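PDB 5Y0E: TssK from Serratia sp. FS14, which probably serves as a trimeric baseplate component of the type VI secretion system, linking the baseplate to the membrane complex of the machine. Local coordinates for residues A[46-51]-A[166-171]; A[60-65]-A[151-156]; A[82-87]-A[98-103]; A[185-190]-A[197-202]. All coordinates share one frame; numbering follows the deposited sequence.

Contact 1 of 4, residues A[46-51]-A[166-171]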
loop_
_atom_site.group_PDB
_atom_site.type_symbol
_atom_site.label_atom_id
_atom_site.label_comp_id
_atom_site.label_asym_id
_atom_site.label_seq_id
_atom_site.Cartn_x
_atom_site.Cartn_y
_atom_site.Cartn_z
ATOM N N LEU A 46 -0.564 -12.219 16.339
ATOM C CA LEU A 46 0.707 -11.603 16.025
ATOM C C LEU A 46 1.806 -12.627 15.930
ATOM O O LEU A 46 2.707 -12.494 15.113
ATOM C CB LEU A 46 1.093 -10.599 17.098
ATOM C CG LEU A 46 0.316 -9.319 17.077
ATOM C CD1 LEU A 46 0.448 -8.723 18.423
ATOM C CD2 LEU A 46 0.915 -8.436 16.019
ATOM N N THR A 47 1.766 -13.612 16.806
ATOM C CA THR A 47 2.767 -14.650 16.881
ATOM C C THR A 47 2.066 -15.954 17.206
ATOM O O THR A 47 1.023 -15.971 17.859
ATOM C CB THR A 47 3.836 -14.340 17.933
ATOM O OG1 THR A 47 3.222 -14.080 19.197
ATOM C CG2 THR A 47 4.634 -13.152 17.529
ATOM N N LEU A 48 2.642 -17.046 16.725
ATOM C CA LEU A 48 2.041 -18.363 16.890
ATOM C C LEU A 48 3.157 -19.372 16.736
ATOM O O LEU A 48 3.780 -19.434 15.679
ATOM C CB LEU A 48 0.946 -18.604 15.858
ATOM C CG LEU A 48 0.114 -19.855 15.999
ATOM C CD1 LEU A 48 -0.206 -20.067 17.435
ATOM C CD2 LEU A 48 -1.147 -19.687 15.255
ATOM N N ASP A 49 3.434 -20.135 17.786
ATOM C CA ASP A 49 4.474 -21.149 17.738
ATOM C C ASP A 49 3.890 -22.484 18.159
ATOM O O ASP A 49 3.676 -22.733 19.348
ATOM C CB ASP A 49 5.659 -20.789 18.617
ATOM C CG ASP A 49 6.815 -21.757 18.434
ATOM O OD1 ASP A 49 6.823 -22.516 17.444
ATOM O OD2 ASP A 49 7.726 -21.763 19.280
ATOM N N LEU A 50 3.667 -23.348 17.188
ATOM C CA LEU A 50 3.163 -24.673 17.475
ATOM C C LEU A 50 4.312 -25.597 17.858
ATOM O O LEU A 50 5.392 -25.548 17.268
ATOM C CB LEU A 50 2.420 -25.200 16.258
ATOM C CG LEU A 50 1.433 -26.311 16.496
ATOM C CD1 LEU A 50 0.294 -26.113 15.550
ATOM C CD2 LEU A 50 2.123 -27.630 16.249
ATOM N N ASP A 51 4.090 -26.430 18.863
ATOM C CA ASP A 51 5.129 -27.365 19.264
ATOM C C ASP A 51 5.090 -28.580 18.355
ATOM O O ASP A 51 4.143 -29.370 18.387
ATOM C CB ASP A 51 4.983 -27.788 20.715
ATOM C CG ASP A 51 6.130 -28.659 21.159
ATOM O OD1 ASP A 51 7.295 -28.333 20.833
ATOM O OD2 ASP A 51 5.875 -29.681 21.806
ATOM N N LEU A 166 -9.946 -18.241 17.568
ATOM C CA LEU A 166 -9.097 -18.005 16.420
ATOM C C LEU A 166 -8.619 -19.347 15.893
ATOM O O LEU A 166 -8.232 -20.218 16.669
ATOM C CB LEU A 166 -7.888 -17.134 16.788
ATOM C CG LEU A 166 -8.074 -15.777 17.455
ATOM C CD1 LEU A 166 -6.745 -15.237 17.889
ATOM C CD2 LEU A 166 -8.733 -14.823 16.525
ATOM N N GLY A 167 -8.617 -19.514 14.576
ATOM C CA GLY A 167 -8.195 -20.776 14.008
ATOM C C GLY A 167 -6.692 -20.946 14.077
ATOM O O GLY A 167 -5.935 -20.023 13.807
ATOM N N VAL A 168 -6.253 -22.153 14.416
ATOM C CA VAL A 168 -4.841 -22.446 14.598
ATOM C C VAL A 168 -4.295 -23.336 13.489
ATOM O O VAL A 168 -3.191 -23.102 12.992
ATOM C CB VAL A 168 -4.592 -23.085 15.983
ATOM C CG1 VAL A 168 -3.143 -23.511 16.130
ATOM C CG2 VAL A 168 -5.010 -22.141 17.093
ATOM N N THR A 169 -5.038 -24.370 13.100
ATOM C CA THR A 169 -4.510 -25.381 12.201
ATOM C C THR A 169 -5.605 -26.373 11.855
ATOM O O THR A 169 -6.702 -26.349 12.414
ATOM C CB THR A 169 -3.319 -26.100 12.820
ATOM O OG1 THR A 169 -2.614 -26.797 11.802
ATOM C CG2 THR A 169 -3.771 -27.061 13.873
ATOM N N ARG A 170 -5.289 -27.254 10.918
ATOM C CA ARG A 170 -6.193 -28.328 10.531
ATOM C C ARG A 170 -5.455 -29.654 10.564
ATOM O O ARG A 170 -4.354 -29.780 10.018
ATOM C CB ARG A 170 -6.785 -28.092 9.148
ATOM C CG ARG A 170 -7.360 -29.336 8.503
ATOM C CD ARG A 170 -8.019 -29.019 7.161
ATOM N NE ARG A 170 -9.391 -28.595 7.339
ATOM C CZ ARG A 170 -10.439 -29.282 6.913
ATOM N NH1 ARG A 170 -10.265 -30.419 6.253
ATOM N NH2 ARG A 170 -11.663 -28.823 7.132
ATOM N N VAL A 171 -6.053 -30.634 11.222
ATOM C CA VAL A 171 -5.521 -31.990 11.222
ATOM C C VAL A 171 -6.043 -32.709 9.990
ATOM O O VAL A 171 -7.252 -32.794 9.777
ATOM C CB VAL A 171 -5.902 -32.752 12.497
ATOM C CG1 VAL A 171 -5.217 -34.096 12.484
ATOM C CG2 VAL A 171 -5.498 -31.984 13.733
#

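Contact 2 of 4, residues A[60-65]-A[151-156]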
loop_
_atom_site.group_PDB
_atom_site.type_symbol
_atom_site.label_atom_id
_atom_site.label_comp_id
_atom_site.label_asym_id
_atom_site.label_seq_id
_atom_site.Cartn_x
_atom_site.Cartn_y
_atom_site.Cartn_z
ATOM N N ILE A 60 -2.023 -31.344 19.829
ATOM C CA ILE A 60 -1.773 -29.978 19.396
ATOM C C ILE A 60 -1.362 -29.161 20.609
ATOM O O ILE A 60 -2.121 -29.041 21.571
ATOM C CB ILE A 60 -3.013 -29.369 18.740
ATOM C CG1 ILE A 60 -3.393 -30.158 17.495
ATOM C CG2 ILE A 60 -2.744 -27.924 18.412
ATOM C CD1 ILE A 60 -2.252 -30.313 16.567
ATOM N N ALA A 61 -0.174 -28.590 20.562
ATOM C CA ALA A 61 0.302 -27.754 21.644
ATOM C C ALA A 61 0.931 -26.481 21.096
ATOM O O ALA A 61 1.690 -26.517 20.127
ATOM C CB ALA A 61 1.303 -28.513 22.499
ATOM N N LEU A 62 0.639 -25.361 21.742
ATOM C CA LEU A 62 1.235 -24.080 21.389
ATOM C C LEU A 62 2.386 -23.773 22.329
ATOM O O LEU A 62 2.173 -23.611 23.524
ATOM C CB LEU A 62 0.200 -22.971 21.461
ATOM C CG LEU A 62 -0.996 -23.290 20.600
ATOM C CD1 LEU A 62 -1.998 -22.179 20.665
ATOM C CD2 LEU A 62 -0.522 -23.507 19.196
ATOM N N ASN A 63 3.599 -23.686 21.789
ATOM C CA ASN A 63 4.721 -23.174 22.573
ATOM C C ASN A 63 4.437 -21.766 23.093
ATOM O O ASN A 63 4.660 -21.469 24.267
ATOM C CB ASN A 63 5.995 -23.163 21.725
ATOM C CG ASN A 63 6.685 -24.502 21.671
ATOM O OD1 ASN A 63 6.649 -25.272 22.623
ATOM N ND2 ASN A 63 7.344 -24.779 20.557
ATOM N N ALA A 64 3.944 -20.889 22.225
ATOM C CA ALA A 64 3.777 -19.475 22.512
ATOM C C ALA A 64 2.797 -18.901 21.505
ATOM O O ALA A 64 2.639 -19.438 20.411
ATOM C CB ALA A 64 5.111 -18.737 22.437
ATOM N N ALA A 65 2.151 -17.803 21.877
ATOM C CA ALA A 65 1.252 -17.113 20.965
ATOM C C ALA A 65 0.894 -15.754 21.542
ATOM O O ALA A 65 0.935 -15.551 22.753
ATOM C CB ALA A 65 -0.016 -17.925 20.720
ATOM N N LEU A 151 -7.680 -19.754 28.197
ATOM C CA LEU A 151 -7.597 -20.043 26.809
ATOM C C LEU A 151 -7.637 -21.529 26.669
ATOM O O LEU A 151 -7.208 -22.254 27.523
ATOM C CB LEU A 151 -6.305 -19.506 26.247
ATOM C CG LEU A 151 -6.184 -18.010 26.201
ATOM C CD1 LEU A 151 -4.845 -17.658 25.626
ATOM C CD2 LEU A 151 -7.281 -17.453 25.349
ATOM N N ARG A 152 -8.149 -21.985 25.562
ATOM C CA ARG A 152 -8.263 -23.383 25.382
ATOM C C ARG A 152 -8.215 -23.841 23.949
ATOM O O ARG A 152 -8.824 -23.249 23.095
ATOM C CB ARG A 152 -9.593 -23.794 25.969
ATOM C CG ARG A 152 -9.943 -25.228 25.711
ATOM C CD ARG A 152 -11.397 -25.519 25.918
ATOM N NE ARG A 152 -11.703 -25.478 27.319
ATOM C CZ ARG A 152 -12.762 -26.052 27.843
ATOM N NH1 ARG A 152 -13.584 -26.707 27.048
ATOM N NH2 ARG A 152 -13.002 -25.960 29.136
ATOM N N LEU A 153 -7.462 -24.894 23.671
ATOM C CA LEU A 153 -7.414 -25.464 22.343
ATOM C C LEU A 153 -8.547 -26.444 22.207
ATOM O O LEU A 153 -8.757 -27.217 23.097
ATOM C CB LEU A 153 -6.107 -26.175 22.140
ATOM C CG LEU A 153 -4.976 -25.195 22.200
ATOM C CD1 LEU A 153 -3.728 -25.875 22.666
ATOM C CD2 LEU A 153 -4.776 -24.537 20.869
ATOM N N MET A 154 -9.294 -26.380 21.124
ATOM C CA MET A 154 -10.417 -27.264 20.899
ATOM C C MET A 154 -10.772 -27.463 19.429
ATOM O O MET A 154 -10.157 -26.895 18.572
ATOM C CB MET A 154 -11.633 -26.785 21.670
ATOM C CG MET A 154 -11.941 -25.324 21.573
ATOM S SD MET A 154 -13.594 -24.951 22.118
ATOM C CE MET A 154 -13.260 -24.656 23.812
ATOM N N LEU A 155 -11.752 -28.300 19.145
ATOM C CA LEU A 155 -12.173 -28.544 17.777
ATOM C C LEU A 155 -13.183 -27.497 17.347
ATOM O O LEU A 155 -14.024 -27.072 18.136
ATOM C CB LEU A 155 -12.789 -29.934 17.636
ATOM C CG LEU A 155 -11.960 -31.111 18.133
ATOM C CD1 LEU A 155 -12.660 -32.400 17.816
ATOM C CD2 LEU A 155 -10.585 -31.077 17.514
ATOM N N GLU A 156 -13.111 -27.100 16.082
ATOM C CA GLU A 156 -14.084 -26.144 15.580
ATOM C C GLU A 156 -15.500 -26.653 15.776
ATOM O O GLU A 156 -16.415 -25.864 16.025
ATOM C CB GLU A 156 -13.815 -25.844 14.110
ATOM C CG GLU A 156 -14.739 -24.812 13.491
ATOM C CD GLU A 156 -14.496 -24.644 12.008
ATOM O OE1 GLU A 156 -14.726 -25.601 11.248
ATOM O OE2 GLU A 156 -14.062 -23.558 11.593
#

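Contact 3 of 4, residues A[82-87]-A[98-103]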
loop_
_atom_site.group_PDB
_atom_site.type_symbol
_atom_site.label_atom_id
_atom_site.label_comp_id
_atom_site.label_asym_id
_atom_site.label_seq_id
_atom_site.Cartn_x
_atom_site.Cartn_y
_atom_site.Cartn_z
ATOM N N GLN A 82 2.256 -21.694 30.889
ATOM C CA GLN A 82 1.173 -20.768 30.590
ATOM C C GLN A 82 0.340 -21.157 29.387
ATOM O O GLN A 82 -0.812 -20.725 29.296
ATOM C CB GLN A 82 1.720 -19.359 30.347
ATOM C CG GLN A 82 3.013 -19.084 31.037
ATOM C CD GLN A 82 3.640 -17.779 30.584
ATOM O OE1 GLN A 82 3.308 -17.260 29.534
ATOM N NE2 GLN A 82 4.549 -17.245 31.378
ATOM N N ALA A 83 0.847 -21.980 28.512
ATOM C CA ALA A 83 0.036 -22.346 27.396
ATOM C C ALA A 83 -1.197 -23.109 27.798
ATOM O O ALA A 83 -1.276 -23.800 28.792
ATOM C CB ALA A 83 0.845 -23.161 26.431
ATOM N N PRO A 84 -2.167 -23.118 26.927
ATOM C CA PRO A 84 -3.358 -23.897 27.188
ATOM C C PRO A 84 -3.050 -25.383 27.161
ATOM O O PRO A 84 -2.130 -25.842 26.505
ATOM C CB PRO A 84 -4.231 -23.577 25.997
ATOM C CG PRO A 84 -3.731 -22.300 25.507
ATOM C CD PRO A 84 -2.273 -22.370 25.688
ATOM N N ALA A 85 -3.877 -26.138 27.861
ATOM C CA ALA A 85 -3.763 -27.575 27.913
ATOM C C ALA A 85 -3.758 -28.126 26.527
ATOM O O ALA A 85 -4.606 -27.814 25.744
ATOM C CB ALA A 85 -4.934 -28.149 28.658
ATOM N N PRO A 86 -2.784 -28.957 26.211
ATOM C CA PRO A 86 -2.725 -29.529 24.882
ATOM C C PRO A 86 -3.938 -30.351 24.534
ATOM O O PRO A 86 -4.581 -30.972 25.351
ATOM C CB PRO A 86 -1.471 -30.368 24.934
ATOM C CG PRO A 86 -0.616 -29.628 25.871
ATOM C CD PRO A 86 -1.547 -29.192 26.944
ATOM N N LEU A 87 -4.246 -30.351 23.259
ATOM C CA LEU A 87 -5.404 -31.035 22.799
ATOM C C LEU A 87 -5.098 -32.333 22.137
ATOM O O LEU A 87 -4.438 -32.381 21.128
ATOM C CB LEU A 87 -6.148 -30.150 21.838
ATOM C CG LEU A 87 -7.414 -30.689 21.241
ATOM C CD1 LEU A 87 -8.499 -30.680 22.272
ATOM C CD2 LEU A 87 -7.802 -29.800 20.094
ATOM N N VAL A 98 -8.797 -27.058 14.317
ATOM C CA VAL A 98 -8.457 -26.804 15.707
ATOM C C VAL A 98 -8.360 -25.300 15.927
ATOM O O VAL A 98 -7.739 -24.588 15.137
ATOM C CB VAL A 98 -7.133 -27.490 16.074
ATOM C CG1 VAL A 98 -6.884 -27.396 17.553
ATOM C CG2 VAL A 98 -7.162 -28.918 15.639
ATOM N N VAL A 99 -8.934 -24.827 17.024
ATOM C CA VAL A 99 -9.002 -23.405 17.325
ATOM C C VAL A 99 -8.397 -23.101 18.689
ATOM O O VAL A 99 -8.220 -23.973 19.534
ATOM C CB VAL A 99 -10.444 -22.889 17.294
ATOM C CG1 VAL A 99 -11.060 -23.151 15.957
ATOM C CG2 VAL A 99 -11.237 -23.545 18.400
ATOM N N LEU A 100 -8.079 -21.827 18.887
ATOM C CA LEU A 100 -7.788 -21.268 20.201
ATOM C C LEU A 100 -9.014 -20.494 20.638
ATOM O O LEU A 100 -9.485 -19.631 19.907
ATOM C CB LEU A 100 -6.568 -20.357 20.146
ATOM C CG LEU A 100 -6.119 -19.720 21.456
ATOM C CD1 LEU A 100 -5.952 -20.786 22.500
ATOM C CD2 LEU A 100 -4.832 -18.956 21.267
ATOM N N ALA A 101 -9.583 -20.854 21.768
ATOM C CA ALA A 101 -10.808 -20.232 22.183
ATOM C C ALA A 101 -10.848 -19.667 23.576
ATOM O O ALA A 101 -10.052 -19.979 24.401
ATOM C CB ALA A 101 -11.940 -21.206 22.003
ATOM N N LEU A 102 -11.826 -18.821 23.810
ATOM C CA LEU A 102 -12.005 -18.180 25.081
ATOM C C LEU A 102 -13.458 -17.943 25.241
ATOM O O LEU A 102 -14.121 -17.613 24.304
ATOM C CB LEU A 102 -11.291 -16.847 25.099
ATOM C CG LEU A 102 -11.421 -16.097 26.406
ATOM C CD1 LEU A 102 -10.507 -16.729 27.423
ATOM C CD2 LEU A 102 -11.118 -14.625 26.231
ATOM N N PRO A 103 -13.966 -18.115 26.443
ATOM C CA PRO A 103 -15.376 -17.906 26.694
ATOM C C PRO A 103 -15.707 -16.452 26.643
ATOM O O PRO A 103 -14.895 -15.637 26.962
ATOM C CB PRO A 103 -15.540 -18.392 28.111
ATOM C CG PRO A 103 -14.425 -19.311 28.317
ATOM C CD PRO A 103 -13.296 -18.711 27.589
#

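Contact 4 of 4, residues A[185-190]-A[197-202]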
loop_
_atom_site.group_PDB
_atom_site.type_symbol
_atom_site.label_atom_id
_atom_site.label_comp_id
_atom_site.label_asym_id
_atom_site.label_seq_id
_atom_site.Cartn_x
_atom_site.Cartn_y
_atom_site.Cartn_z
ATOM N N ALA A 185 -1.066 -25.632 4.561
ATOM C CA ALA A 185 -1.463 -24.532 3.706
ATOM C C ALA A 185 -2.405 -23.572 4.394
ATOM O O ALA A 185 -2.562 -22.446 3.922
ATOM C CB ALA A 185 -2.123 -25.049 2.430
ATOM N N GLN A 186 -3.043 -23.983 5.481
ATOM C CA GLN A 186 -4.001 -23.118 6.140
ATOM C C GLN A 186 -3.278 -22.029 6.914
ATOM O O GLN A 186 -2.230 -22.263 7.517
ATOM C CB GLN A 186 -4.912 -23.919 7.055
ATOM C CG GLN A 186 -5.796 -24.886 6.294
ATOM C CD GLN A 186 -6.265 -24.347 4.944
ATOM O OE1 GLN A 186 -7.241 -23.603 4.866
ATOM N NE2 GLN A 186 -5.578 -24.741 3.870
ATOM N N ILE A 187 -3.823 -20.823 6.848
ATOM C CA ILE A 187 -3.224 -19.645 7.447
ATOM C C ILE A 187 -4.157 -19.146 8.537
ATOM O O ILE A 187 -5.313 -18.836 8.263
ATOM C CB ILE A 187 -2.970 -18.537 6.414
ATOM C CG1 ILE A 187 -1.987 -19.025 5.367
ATOM C CG2 ILE A 187 -2.458 -17.305 7.098
ATOM C CD1 ILE A 187 -2.028 -18.240 4.108
ATOM N N PRO A 188 -3.701 -19.034 9.769
ATOM C CA PRO A 188 -4.539 -18.485 10.832
ATOM C C PRO A 188 -4.875 -17.031 10.564
ATOM O O PRO A 188 -4.178 -16.352 9.800
ATOM C CB PRO A 188 -3.660 -18.625 12.079
ATOM C CG PRO A 188 -2.605 -19.578 11.707
ATOM C CD PRO A 188 -2.381 -19.450 10.247
ATOM N N PRO A 189 -5.944 -16.513 11.155
ATOM C CA PRO A 189 -6.155 -15.063 11.127
ATOM C C PRO A 189 -4.965 -14.375 11.768
ATOM O O PRO A 189 -4.617 -14.645 12.910
ATOM C CB PRO A 189 -7.438 -14.883 11.934
ATOM C CG PRO A 189 -7.515 -16.089 12.787
ATOM C CD PRO A 189 -6.967 -17.192 11.953
ATOM N N MET A 190 -4.309 -13.524 11.000
ATOM C CA MET A 190 -3.008 -12.988 11.350
ATOM C C MET A 190 -3.083 -11.482 11.459
ATOM O O MET A 190 -3.709 -10.826 10.631
ATOM C CB MET A 190 -1.960 -13.355 10.319
ATOM C CG MET A 190 -1.576 -14.811 10.303
ATOM S SD MET A 190 -1.118 -15.432 11.896
ATOM C CE MET A 190 0.460 -14.665 12.072
ATOM N N PRO A 197 4.669 -18.055 8.298
ATOM C CA PRO A 197 5.595 -18.388 7.207
ATOM C C PRO A 197 4.955 -18.399 5.833
ATOM O O PRO A 197 5.622 -18.077 4.850
ATOM C CB PRO A 197 6.101 -19.776 7.603
ATOM C CG PRO A 197 5.021 -20.318 8.494
ATOM C CD PRO A 197 4.487 -19.154 9.248
ATOM N N VAL A 198 3.690 -18.752 5.715
ATOM C CA VAL A 198 3.119 -18.846 4.387
ATOM C C VAL A 198 2.959 -17.463 3.784
ATOM O O VAL A 198 3.348 -17.219 2.641
ATOM C CB VAL A 198 1.784 -19.608 4.421
ATOM C CG1 VAL A 198 1.203 -19.685 3.029
ATOM C CG2 VAL A 198 1.994 -20.986 4.970
ATOM N N LEU A 199 2.390 -16.532 4.544
ATOM C CA LEU A 199 2.351 -15.149 4.096
ATOM C C LEU A 199 3.737 -14.640 3.723
ATOM O O LEU A 199 3.906 -13.985 2.696
ATOM C CB LEU A 199 1.716 -14.262 5.167
ATOM C CG LEU A 199 0.249 -14.554 5.490
ATOM C CD1 LEU A 199 -0.259 -13.632 6.554
ATOM C CD2 LEU A 199 -0.627 -14.473 4.278
ATOM N N LYS A 200 4.750 -14.953 4.519
ATOM C CA LYS A 200 6.066 -14.415 4.203
ATOM C C LYS A 200 6.547 -14.898 2.848
ATOM O O LYS A 200 7.165 -14.143 2.101
ATOM C CB LYS A 200 7.094 -14.777 5.273
ATOM C CG LYS A 200 6.952 -14.044 6.586
ATOM C CD LYS A 200 8.175 -14.242 7.445
ATOM C CE LYS A 200 9.421 -13.636 6.816
ATOM N NZ LYS A 200 10.653 -13.838 7.629
ATOM N N THR A 201 6.281 -16.150 2.512
ATOM C CA THR A 201 6.777 -16.635 1.239
ATOM C C THR A 201 5.943 -16.125 0.065
ATOM O O THR A 201 6.477 -15.957 -1.019
ATOM C CB THR A 201 6.860 -18.163 1.259
ATOM O OG1 THR A 201 5.639 -18.693 1.736
ATOM C CG2 THR A 201 7.952 -18.618 2.202
ATOM N N PHE A 202 4.657 -15.860 0.252
ATOM C CA PHE A 202 3.917 -15.111 -0.756
ATOM C C PHE A 202 4.654 -13.836 -1.124
ATOM O O PHE A 202 4.868 -13.539 -2.302
ATOM C CB PHE A 202 2.523 -14.751 -0.255
ATOM C CG PHE A 202 1.573 -15.890 -0.208
ATOM C CD1 PHE A 202 1.648 -16.919 -1.122
ATOM C CD2 PHE A 202 0.579 -15.928 0.737
ATOM C CE1 PHE A 202 0.754 -17.955 -1.081
ATOM C CE2 PHE A 202 -0.307 -16.983 0.781
ATOM C CZ PHE A 202 -0.215 -17.984 -0.125
#

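Contact 1 of 4, residues A[46-51]-A[166-171]
Two groups, the hydroxyl OG1 of Thr53 and the backbone N of Leu54, grip Asp51 OD2 at the end of strand 44-50, just past Leu48 and Leu50, the two leucines that meet Val168 on strand 163-174. The pairing is a face-to-face contact of a beta sandwich. Strands 47-50 and 166-171 belong to different sheets, run 30° from parallel and approach to 9.5 Å between axes, so side chains alone fill the gap and no hydrogen bond spans it. Both leucines send their CB toward the facing strand and converge on one methyl of Val168. With chi1 at 175°, Val168 holds CG1 trans to its own nitrogen, where Leu48 CD2 comes to it at 4.4 Å and Leu50 CD1 at 4.3 Å from another direction. These are loose van der Waals contacts, and the packing is completed by residues beyond the two segments: Leu48 also lies on Leu62, Ala65 and Pro188, and Leu50 on Leu55 and Leu182. Asp49 lies on the other side of its strand, and its carboxylate makes a weak hydrogen bond to Asn63 ND2 on the neighbouring strand. Strand 163-174 carries a classic beta bulge, with Val168 and Thr169 both facing Val98, and there these two consecutive residues both touch the leucines. The second of them contributes the longest of the three touches, Thr169 CG2 against Leu50 CD1 at 4.5 Å.

Contact 2 of 4, residues A[60-65]-A[151-156]
Leu62 and Leu153 carry nearly the same first torsion, chi1 -55° and -64°, which places each CG beside its own backbone nitrogen and trans to the carbonyl carbon, and from there the two isobutyl groups pass each other at a slant. Leu62 leads with CD1, which packs on Leu153 CD2 at 3.6 Å; the same Leu153 methyl also lies 4.0 Å from Leu62 CG, so it rests against the branch point as well as the tip. The other arm of the Leu153 fork reaches back along the facing chain, where its CD1 lies 3.7 Å from the carbonyl oxygen Ile60 O. Leu153 thus straddles the backbone of one residue and the side chain of another. Ile60 takes part chiefly through that carbonyl oxygen: its CB starts toward strand 142-155, but the end of the chain leads off and packs on Leu55. No polar bond joins the two segments, and all three touching residues are buried. Phe77 and Val168 also pack on Leu62, while Met154, the neighbour of Leu153, faces away onto Val99, Ala101 and Trp163. Beyond Leu62 the chain turns a corner at Asn63, where Asn63 and Ala64 both face Asp49 in a classic beta bulge. Apolar side chains from strands of two different sheets, meeting between them without backbone bonds, make up the hydrophobic interior of a beta sandwich.

Contact 3 of 4, residues A[82-87]-A[98-103]
The extended chain at 84-87 runs almost antiparallel to 98-100 of the facing strand, 169° between end-to-end directions, but with Pro84 CA and Leu100 CA 8.7 Å apart it does not pair with that strand, and only side chains bridge the gap. Two separate apolar touches do so. At one end Leu87 and Val98 meet tip to tip, Leu87 CD2 lying 3.6 Å from Val98 CG1. Both side chains leave their backbones in the same sense: Leu87 CG is trans to its nitrogen at chi1 -180° and Val98 CG1 likewise, which carries Leu87 CG and Val98 CG1 into the gap, where Leu87 CD2 makes the touch. At the other end the ring of Pro84 and the side chain of Leu100 lie at about a right angle, and the ring carbon Pro84 CG sits 4.0 Å from Leu100 CD1. Leu100 CB does not aim at the loop; its CD1 branch is the one that reaches the proline. The Ala85-Pro86 step separates the two touches, and its residues are exposed. Phe77 and Leu151 also pack on Pro84, so the ring is covered by more than Leu100. On the far side of strand 96-103 Val99 faces away onto Ala165 and Met154. The strand is bonded on both flanks, Val99 with Met154 and Leu100 with Leu166 through their backbones. Leu87 in turn has backbone bonds with Ile60. This is a proline-rich loop packed on the inner face of a sheet, covering part of the core of a beta sandwich.

Contact 4 of 4, residues A[185-190]-A[197-202]
Ile187 packs closely on the start of helix 197-222, the beginning of the helical region that follows the beta sandwich, whereas Pro197, Lys200 and Thr201 on the other side of the helix are exposed. The tight part centres on one methyl. Ile187 CD1 lies 3.7 Å from Val198 CG1 and 4.0 Å from both Leu199 CD2 and Phe202 CE2, which gives it three partners on one helix face. With chi1 -62° and chi2 160°, the Ile187 chain is extended toward this face, and its CG1 also rests on Val198 CB at 3.9 Å. Leu294 and Ala295 of helix 294-309 pack on the same isoleucine. Farther along the loop the contact is smaller, with Leu199 the sole partner of Met190 across the segments: the two side chains run alongside in opposite senses, Met190 CB coming 4.1 Å from Leu199 CD1, and the methionine chain, bent at chi2 and chi3, also packs on Phe45 and Pro259. Asn196 OD1, just before the helix, accepts a hydrogen bond from Leu199 N. Val198 O accepts the hydrogen bond of Phe202 N, one turn on, at 3.0 Å and lies 3.5 Å above the plane of the Phe202 ring, offset toward its rim.

From the N terminus, the chain opens contact 1 at 46-51, contact 2 at 60-65 and contact 3 at 82-87, then closes them in reverse order: 98-103 completes contact 3, 151-156 contact 2 and 166-171 contact 1. The three loops therefore nest without crossing, and their closing segments lie on neighbouring strands of one sheet. Strands 44-50 and 62-68, opposite, are likewise neighbours. Contacts 1 and 2 join the two sheets of the sandwich, and contact 3, its centre about 3 Å from that of contact 2, lays a loop on the second sheet. Contact 4 follows in series, closing a short loop between 185-190 and the start of helix 197-222. It adjoins contact 1 through Pro188, joining sandwich to helices.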